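Local coordinates for probable low molecular weight protein-tyrosine-phosphatase AmsI (Erwinia amylovora, PDB 4D74) that probably acts as a low molecular weight protein-tyrosine phosphatase and may be required for production of amylovoran, an exopolysaccharide virulence factor of the fire blight bacterium, at residues S30-C35 / A59-K64; I36-R41 / V90-T95. The protein carries 1 engineered substitution. All coordinates share one frame; numbering follows the deposited sequence.

Interaction 1: S30-C35 / A59-K64; sequences SILVVC and ASAGLK
A59 is gripped by strand 30-35 through both its polar backbone atoms: A59 N donates to I31 O at 3.0 Å, and A59 O accepts V33 N at 2.9 Å. The methyl of A59 lies on the same face as L32, whose two torsions (chi1 -178°, chi2 66°) fold CD1 over the A59 backbone, 3.7 Å from A59 O, with the methyls of A59 and A61 a little farther off. S60 turns to the other face, shared with V33 and C35 and covered by helix 41-52; its CB sits tight against V33 O, while OG is held by E46 and N38. This is the parallel pairing of a right-handed beta-alpha-beta crossover, strand 30-35, helix 41-52, strand 57-62, in the Rossmann-like core of low molecular weight phosphatases. A61 continues the register: A61 N donates to V33 O at 3.0 Å, and A61 O accepts C35 N at 3.2 Å. G62 CA makes a CA-H...O contact with C35 O at 3.3 Å. L63 then leaves the strand, yet its N still reaches C35 O at 2.7 Å, and its CG meets V34 CG1 at 3.8 Å, the two side chains crossing at about a right angle near L115 and I119 of helix 111-119.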
loop_
_atom_site.group_PDB
_atom_site.type_symbol
_atom_site.label_atom_id
_atom_site.label_comp_id
_atom_site.label_asym_id
_atom_site.label_seq_id
_atom_site.Cartn_x
_atom_site.Cartn_y
_atom_site.Cartn_z
ATOM N N SER A 30 -18.402 -3.344 -0.971
ATOM C CA SER A 30 -18.607 -2.086 -0.271
ATOM C C SER A 30 -17.277 -1.429 0.075
ATOM O O SER A 30 -16.325 -2.106 0.522
ATOM C CB SER A 30 -19.424 -2.290 0.972
ATOM O OG SER A 30 -18.814 -3.121 1.929
ATOM N N ILE A 31 -17.264 -0.114 -0.057
ATOM C CA ILE A 31 -16.068 0.695 0.276
ATOM C C ILE A 31 -16.487 1.837 1.205
ATOM O O ILE A 31 -17.471 2.514 0.913
ATOM C CB ILE A 31 -15.379 1.262 -0.953
ATOM C CG1 ILE A 31 -15.030 0.108 -1.923
ATOM C CG2 ILE A 31 -14.137 2.031 -0.546
ATOM C CD1 ILE A 31 -14.524 0.588 -3.240
ATOM N N LEU A 32 -15.733 2.039 2.270
ATOM C CA LEU A 32 -16.003 3.118 3.214
ATOM C C LEU A 32 -14.812 4.057 3.226
ATOM O O LEU A 32 -13.707 3.632 3.510
ATOM C CB LEU A 32 -16.246 2.550 4.595
ATOM C CG LEU A 32 -16.588 3.530 5.724
ATOM C CD1 LEU A 32 -17.944 4.171 5.412
ATOM C CD2 LEU A 32 -16.533 2.814 7.039
ATOM N N VAL A 33 -15.060 5.309 2.934
ATOM C CA VAL A 33 -14.001 6.333 2.936
ATOM C C VAL A 33 -14.064 7.107 4.277
ATOM O O VAL A 33 -15.119 7.687 4.625
ATOM C CB VAL A 33 -14.137 7.292 1.750
ATOM C CG1 VAL A 33 -12.990 8.307 1.755
ATOM C CG2 VAL A 33 -14.199 6.528 0.430
ATOM N N VAL A 34 -12.961 7.147 5.010
ATOM C CA VAL A 34 -12.975 7.713 6.363
ATOM C C VAL A 34 -11.988 8.849 6.529
ATOM O O VAL A 34 -10.836 8.721 6.158
ATOM C CB VAL A 34 -12.640 6.616 7.386
ATOM C CG1 VAL A 34 -12.489 7.188 8.793
ATOM C CG2 VAL A 34 -13.691 5.534 7.367
ATOM N N CYS A 35 -12.457 9.975 7.083
ATOM C CA CYS A 35 -11.546 11.017 7.552
ATOM C C CYS A 35 -12.077 11.522 8.887
ATOM O O CYS A 35 -12.539 10.709 9.688
ATOM C CB CYS A 35 -11.317 12.025 6.464
ATOM S SG CYS A 35 -9.785 12.965 6.708
ATOM N N ALA A 59 -19.706 4.562 0.748
ATOM C CA ALA A 59 -20.129 5.564 1.754
ATOM C C ALA A 59 -18.902 6.186 2.410
ATOM O O ALA A 59 -17.753 5.811 2.090
ATOM C CB ALA A 59 -20.962 4.888 2.830
ATOM N N SER A 60 -19.138 7.126 3.317
ATOM C CA SER A 60 -18.056 7.754 4.021
ATOM C C SER A 60 -18.490 8.049 5.438
ATOM O O SER A 60 -19.689 8.041 5.746
ATOM C CB SER A 60 -17.599 9.027 3.318
ATOM O OG SER A 60 -18.617 10.027 3.216
ATOM N N ALA A 61 -17.513 8.252 6.306
ATOM C CA ALA A 61 -17.802 8.531 7.695
ATOM C C ALA A 61 -16.641 9.261 8.294
ATOM O O ALA A 61 -15.553 9.305 7.709
ATOM C CB ALA A 61 -18.053 7.260 8.450
ATOM N N GLY A 62 -16.860 9.846 9.470
ATOM C CA GLY A 62 -15.819 10.632 10.093
ATOM C C GLY A 62 -15.458 10.072 11.448
ATOM O O GLY A 62 -16.324 9.696 12.245
ATOM N N LEU A 63 -14.175 10.123 11.756
ATOM C CA LEU A 63 -13.672 9.740 13.092
ATOM C C LEU A 63 -14.209 10.627 14.217
ATOM O O LEU A 63 -14.407 10.170 15.359
ATOM C CB LEU A 63 -12.141 9.776 13.083
ATOM C CG LEU A 63 -11.573 8.635 12.240
ATOM C CD1 LEU A 63 -10.160 8.923 11.776
ATOM C CD2 LEU A 63 -11.643 7.346 13.017
ATOM N N LYS A 64 -14.485 11.892 13.901
ATOM C CA LYS A 64 -15.241 12.736 14.842
ATOM C C LYS A 64 -16.072 13.709 14.032
ATOM O O LYS A 64 -15.732 14.854 13.842
ATOM C CB LYS A 64 -14.338 13.454 15.837
ATOM C CG LYS A 64 -15.108 13.930 17.042
ATOM C CD LYS A 64 -15.451 12.825 18.013
ATOM C CE LYS A 64 -16.318 13.391 19.135
ATOM N NZ LYS A 64 -16.668 12.359 20.125
#

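Interaction 2: I36-R41 / V90-T95; sequences IGNICR and VAQQLT. With SO4 (sulfate ion), chain B.
The side-chain amide of N38 has A91 coming in obliquely at one face, beside the oxygen, with A91 CA 3.3 Å from N38 OD1, and A61 CA squarely over the other. At its oxygen edge Q92 N donates to N38 OD1 in the carbonyl plane, on a lone pair, over 2.9 Å and nearly straight (163°). A water lies within hydrogen-bonding distance of both N38 OD1 and V90 O. The nitrogen edge is gripped by the hydroxyls of S60 and S42, so the amide is fixed in rotation; with CG anti to the backbone N (chi1 -168°), it reaches out of the loop to span both. Packing beside it is close: A91 CB presses on N38 O at 3.3 Å and touches I39 CG2 more loosely.

N38 adopts a left-handed backbone conformation (phi 62°), and its N-H turns inward to the sulfate, 2.7 Å from sulfate O4. I36 N and G37 N share sulfate O2, while I39 N and C40 N converge on O1; S42 OG adds a hydroxyl. R41 N lies 2.7 Å from sulfate O3, whereas its guanidinium is turned to a salt bridge with E109 and a weak, long ion pair with D141. N38 thus braces from outside a loop whose amides ring an anion, the phosphate-binding P-loop of the C-X5-R signature; the sulfate, probably from the crystallisation liquor, most likely marks the site of the substrate phosphate.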
loop_
_atom_site.group_PDB
_atom_site.type_symbol
_atom_site.label_atom_id
_atom_site.label_comp_id
_atom_site.label_asym_id
_atom_site.label_seq_id
_atom_site.Cartn_x
_atom_site.Cartn_y
_atom_site.Cartn_z
ATOM N N ILE A 36 -11.934 12.807 9.211
ATOM C CA ILE A 36 -12.278 13.292 10.543
ATOM C C ILE A 36 -13.681 13.862 10.662
ATOM O O ILE A 36 -14.526 13.287 11.351
ATOM C CB ILE A 36 -11.217 14.297 11.074
ATOM C CG1 ILE A 36 -9.800 13.776 10.862
ATOM C CG2 ILE A 36 -11.516 14.606 12.534
ATOM C CD1 ILE A 36 -9.498 12.506 11.585
ATOM N N GLY A 37 -13.951 14.948 9.974
ATOM C CA GLY A 37 -15.210 15.638 10.054
ATOM C C GLY A 37 -16.346 15.070 9.204
ATOM O O GLY A 37 -17.536 15.350 9.440
ATOM N N ASN A 38 -15.954 14.336 8.156
ATOM C CA ASN A 38 -16.871 13.795 7.129
ATOM C C ASN A 38 -17.586 14.891 6.380
ATOM O O ASN A 38 -18.735 14.705 6.008
ATOM C CB ASN A 38 -17.807 12.737 7.692
ATOM C CG ASN A 38 -18.566 11.932 6.611
ATOM O OD1 ASN A 38 -19.682 11.478 6.839
ATOM N ND2 ASN A 38 -17.898 11.636 5.514
ATOM N N ILE A 39 -16.885 16.011 6.136
ATOM C CA ILE A 39 -17.395 17.110 5.297
ATOM C C ILE A 39 -16.505 17.536 4.119
ATOM O O ILE A 39 -17.001 18.267 3.263
ATOM C CB ILE A 39 -17.741 18.325 6.194
ATOM C CG1 ILE A 39 -16.515 18.807 6.989
ATOM C CG2 ILE A 39 -18.879 17.994 7.115
ATOM C CD1 ILE A 39 -16.771 20.199 7.587
ATOM N N CYS A 40 -15.255 17.040 3.980
ATOM C CA CYS A 40 -14.324 17.543 2.968
ATOM C C CYS A 40 -13.678 16.460 2.040
ATOM O O CYS A 40 -14.277 16.090 0.967
ATOM C CB CYS A 40 -13.279 18.354 3.710
ATOM S SG CYS A 40 -12.228 19.288 2.612
ATOM N N ARG A 41 -12.512 15.904 2.430
ATOM C CA ARG A 41 -11.858 14.854 1.644
ATOM C C ARG A 41 -12.740 13.614 1.530
ATOM O O ARG A 41 -12.813 12.995 0.466
ATOM C CB ARG A 41 -10.523 14.416 2.247
ATOM C CG ARG A 41 -9.429 15.451 2.005
ATOM C CD ARG A 41 -8.168 15.065 2.708
ATOM N NE ARG A 41 -8.312 15.234 4.150
ATOM C CZ ARG A 41 -7.370 14.970 5.048
ATOM N NH1 ARG A 41 -6.195 14.523 4.666
ATOM N NH2 ARG A 41 -7.601 15.160 6.347
ATOM N N VAL A 90 -24.740 13.744 3.973
ATOM C CA VAL A 90 -25.057 13.924 5.401
ATOM C C VAL A 90 -23.935 13.273 6.221
ATOM O O VAL A 90 -23.744 12.037 6.215
ATOM C CB VAL A 90 -26.422 13.308 5.758
ATOM C CG1 VAL A 90 -26.751 13.540 7.227
ATOM C CG2 VAL A 90 -27.511 13.926 4.856
ATOM N N ALA A 91 -23.157 14.113 6.907
ATOM C CA ALA A 91 -22.033 13.604 7.641
ATOM C C ALA A 91 -22.465 12.672 8.755
ATOM O O ALA A 91 -23.479 12.883 9.412
ATOM C CB ALA A 91 -21.205 14.764 8.174
ATOM N N GLN A 92 -21.712 11.576 8.933
ATOM C CA GLN A 92 -22.002 10.595 9.946
ATOM C C GLN A 92 -20.754 10.154 10.704
ATOM O O GLN A 92 -19.672 10.081 10.129
ATOM C CB GLN A 92 -22.729 9.391 9.303
ATOM C CG GLN A 92 -21.881 8.548 8.377
ATOM C CD GLN A 92 -22.633 7.360 7.801
ATOM O OE1 GLN A 92 -23.679 6.927 8.316
ATOM N NE2 GLN A 92 -22.087 6.814 6.710
ATOM N N GLN A 93 -20.936 9.811 11.964
ATOM C CA GLN A 93 -19.884 9.281 12.791
ATOM C C GLN A 93 -19.546 7.841 12.479
ATOM O O GLN A 93 -20.436 7.008 12.364
ATOM C CB GLN A 93 -20.301 9.373 14.273
ATOM C CG GLN A 93 -19.321 8.783 15.254
ATOM C CD GLN A 93 -17.961 9.437 15.226
ATOM O OE1 GLN A 93 -17.863 10.668 15.169
ATOM N NE2 GLN A 93 -16.918 8.633 15.274
ATOM N N LEU A 94 -18.251 7.559 12.338
ATOM C CA LEU A 94 -17.781 6.178 12.153
ATOM C C LEU A 94 -18.065 5.334 13.391
ATOM O O LEU A 94 -17.732 5.729 14.491
ATOM C CB LEU A 94 -16.274 6.135 11.946
ATOM C CG LEU A 94 -15.725 4.740 11.605
ATOM C CD1 LEU A 94 -16.239 4.182 10.289
ATOM C CD2 LEU A 94 -14.200 4.826 11.536
ATOM N N THR A 95 -18.647 4.154 13.166
ATOM C CA THR A 95 -18.924 3.195 14.211
ATOM C C THR A 95 -18.191 1.879 13.933
ATOM O O THR A 95 -17.752 1.611 12.798
ATOM C CB THR A 95 -20.418 2.903 14.310
ATOM O OG1 THR A 95 -20.848 2.244 13.130
ATOM C CG2 THR A 95 -21.218 4.157 14.519
HETATM S S SO4 B . -13.194 15.129 6.365
HETATM O O1 SO4 B . -14.032 16.352 6.626
HETATM O O2 SO4 B . -12.114 15.105 7.372
HETATM O O3 SO4 B . -12.740 15.065 5.001
HETATM O O4 SO4 B . -13.762 13.772 6.627
HETATM O O HOH W 1 -21.810 10.144 5.392
#

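The two contacts lie side by side, their centres 6 Å apart, and their segments alternate along the chain: 30-35, 36-41, 59-64, 90-95. Strand 30-35 of interaction 1 runs straight into the phosphate loop of interaction 2, so the probable nucleophile C35 ends one contact and R41, probably also catalytic, ends the other, with C35 SG 3.1 Å from R41 NH2. Strand 57-62 is an outermost strand of the four-stranded parallel sheet, and segment 90-95 runs past its C-terminal end, where G62 O probably accepts L94 N at 2.9 Å. The anion-binding loop thus lies at the C-terminal edge of the sheet, between strand 57-62, segment 90-95 and the start of helix 41-52.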